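Local coordinates for protein Xaa-Pro dipeptidase (Pyrococcus horikoshii, PDB 1WY2) that probably hydrolyses Xaa-Pro dipeptides, releasing proline from a nonpolar N-terminal residue, as a homodimeric metallopeptidase with two metal ions in each subunit, at residues Q237-E242 with Y275-Y280; I224-V229 with S340-K345; E246-A251 with T346-I351; I151-E156 with A164-Y169. All coordinates share one frame; numbering follows the deposited sequence.

Contact 1: residues Q237-E242 with Y275-Y280; sequences QKEIYE and YGYGEY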
loop_
_atom_site.group_PDB
_atom_site.type_symbol
_atom_site.label_atom_id
_atom_site.label_comp_id
_atom_site.label_asym_id
_atom_site.label_seq_id
_atom_site.Cartn_x
_atom_site.Cartn_y
_atom_site.Cartn_z
ATOM N N GLN A 237 -24.007 7.447 25.206
ATOM C CA GLN A 237 -22.786 6.785 24.755
ATOM C C GLN A 237 -22.825 5.354 25.272
ATOM O O GLN A 237 -22.505 4.410 24.553
ATOM C CB GLN A 237 -21.547 7.486 25.316
ATOM C CG GLN A 237 -21.325 8.889 24.789
ATOM C CD GLN A 237 -20.141 9.568 25.444
ATOM O OE1 GLN A 237 -20.015 9.573 26.669
ATOM N NE2 GLN A 237 -19.271 10.155 24.635
ATOM N N LYS A 238 -23.220 5.203 26.533
ATOM C CA LYS A 238 -23.310 3.886 27.144
ATOM C C LYS A 238 -24.300 3.008 26.388
ATOM O O LYS A 238 -24.073 1.812 26.216
ATOM C CB LYS A 238 -23.737 4.014 28.609
ATOM C CG LYS A 238 -23.972 2.684 29.301
ATOM C CD LYS A 238 -24.119 2.851 30.806
ATOM C CE LYS A 238 -22.801 3.269 31.443
ATOM N NZ LYS A 238 -21.716 2.280 31.158
ATOM N N GLU A 239 -25.393 3.610 25.931
ATOM C CA GLU A 239 -26.416 2.872 25.198
ATOM C C GLU A 239 -25.883 2.217 23.928
ATOM O O GLU A 239 -25.988 1.001 23.758
ATOM C CB GLU A 239 -27.578 3.795 24.831
ATOM C CG GLU A 239 -28.695 3.094 24.073
ATOM C CD GLU A 239 -29.873 4.005 23.803
ATOM O OE1 GLU A 239 -30.412 4.573 24.776
ATOM O OE2 GLU A 239 -30.260 4.150 22.624
ATOM N N ILE A 240 -25.314 3.016 23.031
ATOM C CA ILE A 240 -24.796 2.452 21.789
ATOM C C ILE A 240 -23.663 1.468 22.058
ATOM O O ILE A 240 -23.542 0.454 21.378
ATOM C CB ILE A 240 -24.329 3.555 20.811
ATOM C CG1 ILE A 240 -23.279 4.448 21.469
ATOM C CG2 ILE A 240 -25.529 4.384 20.368
ATOM C CD1 ILE A 240 -22.680 5.475 20.523
ATOM N N TYR A 241 -22.839 1.758 23.060
ATOM C CA TYR A 241 -21.738 0.867 23.415
ATOM C C TYR A 241 -22.259 -0.515 23.824
ATOM O O TYR A 241 -21.763 -1.541 23.354
ATOM C CB TYR A 241 -20.924 1.474 24.563
ATOM C CG TYR A 241 -20.164 0.459 25.389
ATOM C CD1 TYR A 241 -19.039 -0.187 24.885
ATOM C CD2 TYR A 241 -20.588 0.135 26.678
ATOM C CE1 TYR A 241 -18.351 -1.134 25.644
ATOM C CE2 TYR A 241 -19.912 -0.807 27.446
ATOM C CZ TYR A 241 -18.795 -1.437 26.924
ATOM O OH TYR A 241 -18.130 -2.364 27.692
ATOM N N GLU A 242 -23.262 -0.540 24.698
ATOM C CA GLU A 242 -23.823 -1.804 25.169
ATOM C C GLU A 242 -24.421 -2.611 24.023
ATOM O O GLU A 242 -24.357 -3.842 24.020
ATOM C CB GLU A 242 -24.891 -1.548 26.243
ATOM C CG GLU A 242 -24.356 -0.812 27.467
ATOM C CD GLU A 242 -25.413 -0.583 28.537
ATOM O OE1 GLU A 242 -26.554 -0.210 28.188
ATOM O OE2 GLU A 242 -25.094 -0.764 29.731
ATOM N N TYR A 275 -32.788 -2.625 17.788
ATOM C CA TYR A 275 -32.707 -1.461 18.656
ATOM C C TYR A 275 -32.982 -0.183 17.868
ATOM O O TYR A 275 -33.022 0.903 18.437
ATOM C CB TYR A 275 -31.329 -1.364 19.323
ATOM C CG TYR A 275 -31.107 -2.346 20.454
ATOM C CD1 TYR A 275 -30.399 -3.530 20.251
ATOM C CD2 TYR A 275 -31.607 -2.088 21.728
ATOM C CE1 TYR A 275 -30.192 -4.436 21.294
ATOM C CE2 TYR A 275 -31.409 -2.988 22.777
ATOM C CZ TYR A 275 -30.700 -4.157 22.553
ATOM O OH TYR A 275 -30.490 -5.039 23.589
ATOM N N GLY A 276 -33.165 -0.320 16.556
ATOM C CA GLY A 276 -33.451 0.831 15.715
ATOM C C GLY A 276 -32.239 1.568 15.177
ATOM O O GLY A 276 -32.370 2.673 14.645
ATOM N N TYR A 277 -31.062 0.959 15.302
ATOM C CA TYR A 277 -29.817 1.570 14.834
ATOM C C TYR A 277 -29.285 0.943 13.544
ATOM O O TYR A 277 -28.133 1.170 13.168
ATOM C CB TYR A 277 -28.743 1.452 15.920
ATOM C CG TYR A 277 -28.906 2.418 17.074
ATOM C CD1 TYR A 277 -28.563 3.762 16.935
ATOM C CD2 TYR A 277 -29.400 1.988 18.304
ATOM C CE1 TYR A 277 -28.703 4.658 17.994
ATOM C CE2 TYR A 277 -29.548 2.879 19.376
ATOM C CZ TYR A 277 -29.197 4.211 19.210
ATOM O OH TYR A 277 -29.335 5.096 20.257
ATOM N N GLY A 278 -30.123 0.169 12.863
ATOM C CA GLY A 278 -29.694 -0.489 11.637
ATOM C C GLY A 278 -29.064 0.398 10.579
ATOM O O GLY A 278 -28.090 0.011 9.933
ATOM N N GLU A 279 -29.615 1.592 10.397
ATOM C CA GLU A 279 -29.108 2.531 9.404
ATOM C C GLU A 279 -27.706 3.036 9.752
ATOM O O GLU A 279 -26.978 3.523 8.878
ATOM C CB GLU A 279 -30.074 3.717 9.293
ATOM C CG GLU A 279 -29.579 4.878 8.443
ATOM C CD GLU A 279 -30.467 6.110 8.565
ATOM O OE1 GLU A 279 -30.144 7.144 7.939
ATOM O OE2 GLU A 279 -31.487 6.047 9.287
ATOM N N TYR A 280 -27.322 2.902 11.020
ATOM C CA TYR A 280 -26.025 3.386 11.473
ATOM C C TYR A 280 -24.907 2.345 11.568
ATOM O O TYR A 280 -23.793 2.661 11.983
ATOM C CB TYR A 280 -26.217 4.132 12.801
ATOM C CG TYR A 280 -27.157 5.317 12.645
ATOM C CD1 TYR A 280 -26.794 6.418 11.869
ATOM C CD2 TYR A 280 -28.432 5.309 13.215
ATOM C CE1 TYR A 280 -27.677 7.480 11.658
ATOM C CE2 TYR A 280 -29.325 6.371 13.008
ATOM C CZ TYR A 280 -28.937 7.448 12.227
ATOM O OH TYR A 280 -29.809 8.491 12.000
#

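Contact 2: residues I224-V229 with S340-K345; sequences ITRTIV and SKRLTK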
loop_
_atom_site.group_PDB
_atom_site.type_symbol
_atom_site.label_atom_id
_atom_site.label_comp_id
_atom_site.label_asym_id
_atom_site.label_seq_id
_atom_site.Cartn_x
_atom_site.Cartn_y
_atom_site.Cartn_z
ATOM N N ILE A 224 -7.663 -5.400 15.241
ATOM C CA ILE A 224 -8.422 -5.273 16.478
ATOM C C ILE A 224 -8.963 -3.856 16.665
ATOM O O ILE A 224 -8.335 -2.889 16.249
ATOM C CB ILE A 224 -7.525 -5.639 17.697
ATOM C CG1 ILE A 224 -8.340 -5.629 18.990
ATOM C CG2 ILE A 224 -6.369 -4.648 17.813
ATOM C CD1 ILE A 224 -7.526 -6.001 20.234
ATOM N N THR A 225 -10.146 -3.747 17.265
ATOM C CA THR A 225 -10.743 -2.445 17.549
ATOM C C THR A 225 -11.355 -2.460 18.939
ATOM O O THR A 225 -12.096 -3.376 19.296
ATOM C CB THR A 225 -11.898 -2.054 16.583
ATOM O OG1 THR A 225 -11.430 -2.018 15.231
ATOM C CG2 THR A 225 -12.430 -0.663 16.944
ATOM N N ARG A 226 -11.033 -1.448 19.729
ATOM C CA ARG A 226 -11.617 -1.309 21.057
ATOM C C ARG A 226 -12.057 0.142 21.159
ATOM O O ARG A 226 -11.417 1.031 20.604
ATOM C CB ARG A 226 -10.598 -1.617 22.158
ATOM C CG ARG A 226 -10.234 -3.091 22.279
ATOM C CD ARG A 226 -11.408 -3.929 22.780
ATOM N NE ARG A 226 -11.049 -5.343 22.865
ATOM C CZ ARG A 226 -11.096 -6.190 21.841
ATOM N NH1 ARG A 226 -11.503 -5.775 20.642
ATOM N NH2 ARG A 226 -10.707 -7.445 22.007
ATOM N N THR A 227 -13.161 0.379 21.850
ATOM C CA THR A 227 -13.649 1.738 22.017
ATOM C C THR A 227 -13.671 2.032 23.506
ATOM O O THR A 227 -14.078 1.186 24.302
ATOM C CB THR A 227 -15.072 1.906 21.442
ATOM O OG1 THR A 227 -15.049 1.673 20.028
ATOM C CG2 THR A 227 -15.599 3.318 21.705
ATOM N N ILE A 228 -13.210 3.221 23.876
ATOM C CA ILE A 228 -13.195 3.638 25.273
ATOM C C ILE A 228 -13.797 5.037 25.362
ATOM O O ILE A 228 -14.165 5.633 24.351
ATOM C CB ILE A 228 -11.749 3.695 25.850
ATOM C CG1 ILE A 228 -10.918 4.729 25.086
ATOM C CG2 ILE A 228 -11.090 2.321 25.759
ATOM C CD1 ILE A 228 -9.526 4.938 25.650
ATOM N N VAL A 229 -13.921 5.542 26.584
ATOM C CA VAL A 229 -14.429 6.888 26.806
ATOM C C VAL A 229 -13.452 7.541 27.765
ATOM O O VAL A 229 -13.025 6.922 28.740
ATOM C CB VAL A 229 -15.832 6.906 27.454
ATOM C CG1 VAL A 229 -16.214 8.341 27.805
ATOM C CG2 VAL A 229 -16.861 6.311 26.504
ATOM N N SER A 340 -15.412 -21.191 17.871
ATOM C CA SER A 340 -14.391 -20.226 17.494
ATOM C C SER A 340 -13.415 -19.952 18.628
ATOM O O SER A 340 -13.655 -20.317 19.778
ATOM C CB SER A 340 -15.046 -18.911 17.070
ATOM O OG SER A 340 -15.668 -18.279 18.175
ATOM N N LYS A 341 -12.308 -19.311 18.278
ATOM C CA LYS A 341 -11.278 -18.941 19.236
ATOM C C LYS A 341 -10.923 -17.481 18.974
ATOM O O LYS A 341 -10.680 -17.096 17.829
ATOM C CB LYS A 341 -10.026 -19.803 19.051
ATOM C CG LYS A 341 -8.856 -19.352 19.915
ATOM C CD LYS A 341 -7.583 -20.127 19.624
ATOM C CE LYS A 341 -6.476 -19.693 20.574
ATOM N NZ LYS A 341 -5.217 -20.447 20.358
ATOM N N ARG A 342 -10.914 -16.666 20.023
ATOM C CA ARG A 342 -10.559 -15.260 19.866
ATOM C C ARG A 342 -9.035 -15.148 19.847
ATOM O O ARG A 342 -8.375 -15.463 20.839
ATOM C CB ARG A 342 -11.141 -14.433 21.023
ATOM C CG ARG A 342 -12.664 -14.331 21.008
ATOM C CD ARG A 342 -13.192 -13.536 22.202
ATOM N NE ARG A 342 -12.668 -12.172 22.230
ATOM C CZ ARG A 342 -12.076 -11.628 23.289
ATOM N NH1 ARG A 342 -11.934 -12.334 24.405
ATOM N NH2 ARG A 342 -11.627 -10.383 23.235
ATOM N N LEU A 343 -8.470 -14.714 18.719
ATOM C CA LEU A 343 -7.018 -14.583 18.616
ATOM C C LEU A 343 -6.577 -13.289 19.291
ATOM O O LEU A 343 -5.487 -13.216 19.859
ATOM C CB LEU A 343 -6.578 -14.632 17.150
ATOM C CG LEU A 343 -6.995 -15.915 16.416
ATOM C CD1 LEU A 343 -6.423 -15.901 15.005
ATOM C CD2 LEU A 343 -6.492 -17.146 17.173
ATOM N N THR A 344 -7.425 -12.263 19.213
ATOM C CA THR A 344 -7.160 -11.003 19.896
ATOM C C THR A 344 -7.857 -11.233 21.234
ATOM O O THR A 344 -9.016 -11.650 21.268
ATOM C CB THR A 344 -7.768 -9.800 19.144
ATOM O OG1 THR A 344 -9.099 -10.114 18.716
ATOM C CG2 THR A 344 -6.910 -9.451 17.943
ATOM N N LYS A 345 -7.159 -10.974 22.333
ATOM C CA LYS A 345 -7.716 -11.260 23.654
ATOM C C LYS A 345 -7.980 -10.091 24.599
ATOM O O LYS A 345 -8.418 -10.297 25.730
ATOM C CB LYS A 345 -6.802 -12.275 24.345
ATOM C CG LYS A 345 -6.502 -13.490 23.472
ATOM C CD LYS A 345 -5.376 -14.344 24.034
ATOM C CE LYS A 345 -5.016 -15.470 23.070
ATOM N NZ LYS A 345 -3.881 -16.297 23.580
#

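Contact 3: residues E246-A251 with T346-I351; sequences EAQKKA and TERELI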
loop_
_atom_site.group_PDB
_atom_site.type_symbol
_atom_site.label_atom_id
_atom_site.label_comp_id
_atom_site.label_asym_id
_atom_site.label_seq_id
_atom_site.Cartn_x
_atom_site.Cartn_y
_atom_site.Cartn_z
ATOM N N GLU A 246 -23.077 -6.224 22.786
ATOM C CA GLU A 246 -23.995 -7.357 22.757
ATOM C C GLU A 246 -23.951 -8.054 21.399
ATOM O O GLU A 246 -23.887 -9.281 21.319
ATOM C CB GLU A 246 -25.418 -6.882 23.034
ATOM C CG GLU A 246 -26.444 -8.003 23.091
ATOM C CD GLU A 246 -27.867 -7.480 23.100
ATOM O OE1 GLU A 246 -28.075 -6.327 23.537
ATOM O OE2 GLU A 246 -28.779 -8.224 22.680
ATOM N N ALA A 247 -23.990 -7.259 20.335
ATOM C CA ALA A 247 -23.961 -7.792 18.978
ATOM C C ALA A 247 -22.642 -8.500 18.679
ATOM O O ALA A 247 -22.632 -9.568 18.070
ATOM C CB ALA A 247 -24.186 -6.663 17.972
ATOM N N GLN A 248 -21.530 -7.910 19.109
ATOM C CA GLN A 248 -20.222 -8.507 18.857
ATOM C C GLN A 248 -20.096 -9.834 19.603
ATOM O O GLN A 248 -19.659 -10.835 19.035
ATOM C CB GLN A 248 -19.111 -7.540 19.287
ATOM C CG GLN A 248 -17.743 -7.784 18.631
ATOM C CD GLN A 248 -16.855 -8.730 19.420
ATOM O OE1 GLN A 248 -17.182 -9.124 20.535
ATOM N NE2 GLN A 248 -15.713 -9.083 18.845
ATOM N N LYS A 249 -20.488 -9.845 20.872
ATOM C CA LYS A 249 -20.405 -11.065 21.669
ATOM C C LYS A 249 -21.257 -12.184 21.080
ATOM O O LYS A 249 -20.812 -13.330 20.990
ATOM C CB LYS A 249 -20.844 -10.795 23.109
ATOM C CG LYS A 249 -19.815 -10.054 23.943
ATOM C CD LYS A 249 -20.327 -9.827 25.360
ATOM C CE LYS A 249 -20.673 -11.145 26.043
ATOM N NZ LYS A 249 -21.284 -10.933 27.386
ATOM N N LYS A 250 -22.478 -11.847 20.677
ATOM C CA LYS A 250 -23.387 -12.833 20.103
ATOM C C LYS A 250 -22.829 -13.395 18.795
ATOM O O LYS A 250 -22.888 -14.602 18.557
ATOM C CB LYS A 250 -24.760 -12.203 19.853
ATOM C CG LYS A 250 -25.826 -13.188 19.385
ATOM C CD LYS A 250 -26.110 -14.237 20.449
ATOM C CE LYS A 250 -27.220 -15.178 20.014
ATOM N NZ LYS A 250 -27.516 -16.197 21.060
ATOM N N ALA A 251 -22.277 -12.524 17.955
ATOM C CA ALA A 251 -21.716 -12.966 16.684
ATOM C C ALA A 251 -20.534 -13.905 16.908
ATOM O O ALA A 251 -20.436 -14.944 16.262
ATOM C CB ALA A 251 -21.289 -11.766 15.847
ATOM N N THR A 346 -7.718 -8.871 24.150
ATOM C CA THR A 346 -7.941 -7.699 24.992
ATOM C C THR A 346 -9.389 -7.622 25.466
ATOM O O THR A 346 -10.312 -7.956 24.723
ATOM C CB THR A 346 -7.603 -6.402 24.235
ATOM O OG1 THR A 346 -6.205 -6.380 23.927
ATOM C CG2 THR A 346 -7.949 -5.183 25.079
ATOM N N GLU A 347 -9.586 -7.180 26.707
ATOM C CA GLU A 347 -10.933 -7.049 27.263
ATOM C C GLU A 347 -11.794 -6.189 26.342
ATOM O O GLU A 347 -11.320 -5.210 25.772
ATOM C CB GLU A 347 -10.871 -6.409 28.656
ATOM C CG GLU A 347 -12.229 -6.059 29.247
ATOM C CD GLU A 347 -13.107 -7.274 29.482
ATOM O OE1 GLU A 347 -14.279 -7.255 29.048
ATOM O OE2 GLU A 347 -12.629 -8.247 30.106
ATOM N N ARG A 348 -13.065 -6.552 26.215
ATOM C CA ARG A 348 -13.981 -5.816 25.354
ATOM C C ARG A 348 -14.852 -4.815 26.105
ATOM O O ARG A 348 -15.223 -3.776 25.561
ATOM C CB ARG A 348 -14.860 -6.796 24.578
ATOM C CG ARG A 348 -14.112 -7.546 23.490
ATOM C CD ARG A 348 -14.940 -8.684 22.929
ATOM N NE ARG A 348 -14.998 -9.821 23.847
ATOM C CZ ARG A 348 -15.628 -10.959 23.577
ATOM N NH1 ARG A 348 -16.259 -11.111 22.417
ATOM N NH2 ARG A 348 -15.610 -11.956 24.455
ATOM N N GLU A 349 -15.178 -5.131 27.353
ATOM C CA GLU A 349 -16.003 -4.244 28.165
ATOM C C GLU A 349 -15.090 -3.213 28.816
ATOM O O GLU A 349 -14.662 -3.382 29.961
ATOM C CB GLU A 349 -16.743 -5.058 29.233
ATOM C CG GLU A 349 -17.548 -6.218 28.657
ATOM C CD GLU A 349 -18.285 -7.014 29.720
ATOM O OE1 GLU A 349 -17.620 -7.579 30.617
ATOM O OE2 GLU A 349 -19.532 -7.077 29.657
ATOM N N LEU A 350 -14.800 -2.139 28.085
ATOM C CA LEU A 350 -13.906 -1.102 28.578
ATOM C C LEU A 350 -14.553 0.190 29.082
ATOM O O LEU A 350 -13.850 1.126 29.465
ATOM C CB LEU A 350 -12.865 -0.777 27.502
ATOM C CG LEU A 350 -12.019 -1.978 27.060
ATOM C CD1 LEU A 350 -11.056 -1.555 25.962
ATOM C CD2 LEU A 350 -11.253 -2.538 28.250
ATOM N N ILE A 351 -15.881 0.254 29.083
ATOM C CA ILE A 351 -16.560 1.443 29.585
ATOM C C ILE A 351 -17.724 1.043 30.491
ATOM O O ILE A 351 -17.912 1.703 31.535
ATOM C CB ILE A 351 -17.079 2.368 28.435
ATOM C CG1 ILE A 351 -18.593 2.224 28.272
ATOM C CG2 ILE A 351 -16.368 2.038 27.130
ATOM C CD1 ILE A 351 -19.208 3.257 27.358
ATOM O OXT ILE A 351 -18.436 0.076 30.142
#

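Contact 4: residues I151-E156 with A164-Y169; sequences IEEITE and AAKVEY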
loop_
_atom_site.group_PDB
_atom_site.type_symbol
_atom_site.label_atom_id
_atom_site.label_comp_id
_atom_site.label_asym_id
_atom_site.label_seq_id
_atom_site.Cartn_x
_atom_site.Cartn_y
_atom_site.Cartn_z
ATOM N N ILE A 151 -4.611 2.782 25.139
ATOM C CA ILE A 151 -5.525 3.122 26.221
ATOM C C ILE A 151 -4.803 3.897 27.319
ATOM O O ILE A 151 -5.333 4.872 27.854
ATOM C CB ILE A 151 -6.164 1.839 26.806
ATOM C CG1 ILE A 151 -7.078 1.203 25.753
ATOM C CG2 ILE A 151 -6.953 2.162 28.069
ATOM C CD1 ILE A 151 -7.674 -0.135 26.170
ATOM N N GLU A 152 -3.586 3.473 27.636
ATOM C CA GLU A 152 -2.796 4.120 28.675
ATOM C C GLU A 152 -2.308 5.501 28.236
ATOM O O GLU A 152 -2.164 6.410 29.057
ATOM C CB GLU A 152 -1.596 3.236 29.031
ATOM C CG GLU A 152 -0.895 3.603 30.330
ATOM C CD GLU A 152 -1.796 3.443 31.539
ATOM O OE1 GLU A 152 -2.507 2.417 31.621
ATOM O OE2 GLU A 152 -1.790 4.338 32.412
ATOM N N GLU A 153 -2.067 5.656 26.938
ATOM C CA GLU A 153 -1.575 6.914 26.385
ATOM C C GLU A 153 -2.668 7.944 26.132
ATOM O O GLU A 153 -2.405 9.148 26.111
ATOM C CB GLU A 153 -0.831 6.646 25.077
ATOM C CG GLU A 153 -0.233 7.886 24.435
ATOM C CD GLU A 153 0.806 8.552 25.314
ATOM O OE1 GLU A 153 1.740 7.855 25.758
ATOM O OE2 GLU A 153 0.690 9.774 25.556
ATOM N N ILE A 154 -3.892 7.471 25.938
ATOM C CA ILE A 154 -5.006 8.364 25.668
ATOM C C ILE A 154 -5.499 9.105 26.907
ATOM O O ILE A 154 -5.925 8.496 27.890
ATOM C CB ILE A 154 -6.175 7.587 25.026
ATOM C CG1 ILE A 154 -5.789 7.187 23.598
ATOM C CG2 ILE A 154 -7.442 8.431 25.034
ATOM C CD1 ILE A 154 -6.750 6.223 22.941
ATOM N N THR A 155 -5.418 10.429 26.843
ATOM C CA THR A 155 -5.860 11.304 27.922
ATOM C C THR A 155 -6.239 12.637 27.288
ATOM O O THR A 155 -5.824 12.936 26.168
ATOM C CB THR A 155 -4.740 11.557 28.958
ATOM O OG1 THR A 155 -3.597 12.112 28.299
ATOM C CG2 THR A 155 -4.345 10.263 29.652
ATOM N N GLU A 156 -7.030 13.435 27.995
ATOM C CA GLU A 156 -7.438 14.727 27.464
ATOM C C GLU A 156 -6.201 15.543 27.102
ATOM O O GLU A 156 -5.227 15.575 27.856
ATOM C CB GLU A 156 -8.290 15.473 28.495
ATOM C CG GLU A 156 -7.591 15.724 29.820
ATOM C CD GLU A 156 -8.570 15.934 30.961
ATOM O OE1 GLU A 156 -9.304 14.979 31.291
ATOM O OE2 GLU A 156 -8.611 17.047 31.525
ATOM N N ALA A 164 -1.108 7.442 17.886
ATOM C CA ALA A 164 -0.860 6.478 16.822
ATOM C C ALA A 164 0.638 6.256 16.648
ATOM O O ALA A 164 1.099 5.121 16.535
ATOM C CB ALA A 164 -1.476 6.969 15.512
ATOM N N ALA A 165 1.400 7.344 16.641
ATOM C CA ALA A 165 2.843 7.244 16.473
ATOM C C ALA A 165 3.475 6.389 17.570
ATOM O O ALA A 165 4.334 5.553 17.297
ATOM C CB ALA A 165 3.463 8.640 16.471
ATOM N N LYS A 166 3.033 6.589 18.807
ATOM C CA LYS A 166 3.574 5.848 19.939
ATOM C C LYS A 166 3.304 4.346 19.869
ATOM O O LYS A 166 4.203 3.543 20.117
ATOM C CB LYS A 166 3.009 6.409 21.248
ATOM C CG LYS A 166 3.567 5.770 22.516
ATOM C CD LYS A 166 5.022 6.149 22.750
ATOM C CE LYS A 166 5.538 5.580 24.065
ATOM N NZ LYS A 166 4.754 6.079 25.234
ATOM N N VAL A 167 2.077 3.960 19.529
ATOM C CA VAL A 167 1.755 2.538 19.476
ATOM C C VAL A 167 2.324 1.848 18.246
ATOM O O VAL A 167 2.576 0.647 18.269
ATOM C CB VAL A 167 0.226 2.289 19.559
ATOM C CG1 VAL A 167 -0.331 2.947 20.811
ATOM C CG2 VAL A 167 -0.467 2.804 18.319
ATOM N N GLU A 168 2.535 2.597 17.170
ATOM C CA GLU A 168 3.106 1.993 15.975
ATOM C C GLU A 168 4.582 1.724 16.241
ATOM O O GLU A 168 5.145 0.752 15.740
ATOM C CB GLU A 168 2.905 2.904 14.764
ATOM C CG GLU A 168 1.425 3.000 14.368
ATOM C CD GLU A 168 1.169 3.897 13.178
ATOM O OE1 GLU A 168 2.011 4.778 12.901
ATOM O OE2 GLU A 168 0.108 3.732 12.529
ATOM N N TYR A 169 5.203 2.584 17.044
ATOM C CA TYR A 169 6.601 2.399 17.410
ATOM C C TYR A 169 6.684 1.160 18.297
ATOM O O TYR A 169 7.571 0.329 18.135
ATOM C CB TYR A 169 7.126 3.627 18.164
ATOM C CG TYR A 169 8.510 3.453 18.755
ATOM C CD1 TYR A 169 8.677 3.010 20.068
ATOM C CD2 TYR A 169 9.651 3.719 18.000
ATOM C CE1 TYR A 169 9.952 2.840 20.617
ATOM C CE2 TYR A 169 10.928 3.548 18.537
ATOM C CZ TYR A 169 11.069 3.109 19.847
ATOM O OH TYR A 169 12.330 2.944 20.378
#

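Contact 1: residues Q237-E242 with Y275-Y280
Y277 reaches across to helix 235-254 and meets E239 and I240 at about right angles. Its hydroxyl donates a hydrogen bond to the carboxylate of E239, with OH 2.7 Å from OE2. That oxygen lies at the edge of the Y277 ring, near the ring plane. The carboxylate is turned 67° from the ring, and the hydroxyl comes to OE2 from above the carboxylate plane. E239 gets there by stretching out fully, with CG anti to the backbone N (chi1 -180°). I240 offers its CG2 branch to the ring as an off-centre CH-pi contact, 4.3 Å from CG2 to the centroid of the Y277 ring. The ring also packs on I243 of the same helix and on I319 and I321 of strand 312-321. G276, just before Y277, closes helix 261-274 with positive phi. The contact thus ties the Schellman-capped end of one helix to the start of its neighbour, on the outer side of the M24 metallopeptidase domain.

Contact 2: residues I224-V229 with S340-K345
I224 and T344 make the apolar half of this buried contact. Their side chains slide past each other in opposite directions, and the methyl CG2 of T344 lies 3.9 Å from CB of I224. CD1 of I224 also reaches CB of T344, at 4.0 Å. The I224 chain stretches forward because CG1 is anti to the backbone N (chi1 -175°). This places CD1 over one face of the R226 guanidinium.

The polar half sets two arginines side by side. NH2 of R226 and NH2 of R342 are 3.3 Å apart, both donors. NH2 of R226 lies at the edge of the R342 guanidinium, in its plane, and the two guanidinium planes are 34° apart. D331 probably offsets their like charge, with salt bridges to R226 NH2 and R342 NE and a hydrogen bond from T344 OG1.

Strand 220-229 belongs to the metal-binding core of the pita-bread fold of M24 peptidases. D223, a ligand of both zinc ions, directly precedes I224, and the metal ligand E330 accepts a hydrogen bond from T225 OG1.

The bend of R226 at chi2 (-68°) helps bring NH1 back to its own strand. There NH1 bonds T225 O at 2.8 Å, from above the carbonyl plane, and it also bonds the backbone O of E330.

Contact 3: residues E246-A251 with T346-I351
Q248 leaves its helix with CG anti to the backbone N and then turns sharply at chi2 (-91°). R348 bends at chi3 (-75°). These bends bring the amide and the guanidinium together at about a right angle, their planes 86° apart. NH1 of R348 donates to OE1 of Q248 at 2.9 Å. The bond lies on a lone pair in the carbonyl plane and close to the guanidinium plane, so both flat groups are well aimed. CD of R348 also sits 3.3 Å from the same OE1. CG of K249 lies over one face of the guanidinium, near the rim, 4.0 Å from NH1 of R348. NZ of K249 is 4.8 Å from OE2 of E349, too far for a salt bridge.

The contact lays the C-terminal tail of the chain against helix 235-254, one of the helices that back the pita-bread fold. Q248 is near the metal site, its side chain about 6 Å from those of the ligands E316 and E330.

The other end of the amide is also held: NE2 of Q248 bonds OD2 of D331, which helps fix the rotation of the amide group. R348 packs on L245 and R226. Within the tail, E347 OE1 accepts the backbone N-H of E349 at 2.9 Å, using its anti lone pair. E349 is the centre of an inverse gamma turn.

Contact 4: residues I151-E156 with A164-Y169
Helix 130-153 ends here beside helix 160-173, and the nearest CA atoms, of E153 and K166, are 8.3 Å apart. E153 is the last helical residue, and I154 is the first to leave helical geometry. A long salt bridge, without a hydrogen bond, runs from OE1 of E153 to NZ of K166 at 3.5 Å. The two side chains cross at about a right angle. Both set out with CG anti to the backbone N. E153 then bends at chi2 (62°), and K166 bends at chi2 and again at chi4 (-60°), which swings its ammonium to the carboxylate. The stronger partner of E153 is K158, in the loop joining the helices, which forms a salt bridge with OE2. E153 also packs on V163. Further along helix 160-173, E168 forms a salt bridge with K172 of the second subunit, and Y169 packs on A165 of that subunit. The contact is a surface ion pair across the loop that joins two consecutive helices, next to the dimer interface of the M24 domain.

How the contacts relate
Contacts 2 and 3 form one unit beside the metal site, their centres 7 Å apart. R226 of contact 2 holds the tail of contact 3, with NE 2.9 Å from E347 O and NH2 2.8 Å from T346 O. D331 serves both contacts and follows the metal ligand E330 in the chain. The I224 side chain is about 6 Å from a zinc ion, that of Q248 about 10 Å. Contact 1 shares helix 235-254 with contact 3, and Y275 OH lies 2.7 Å from E246 OE1 in a probable hydrogen bond. Contact 4 lies away from the metals. It still meets contact 3 through L350 CD1 and I151 CD1, 3.7 Å apart, and contact 2 through I228 packing on I151 and I154.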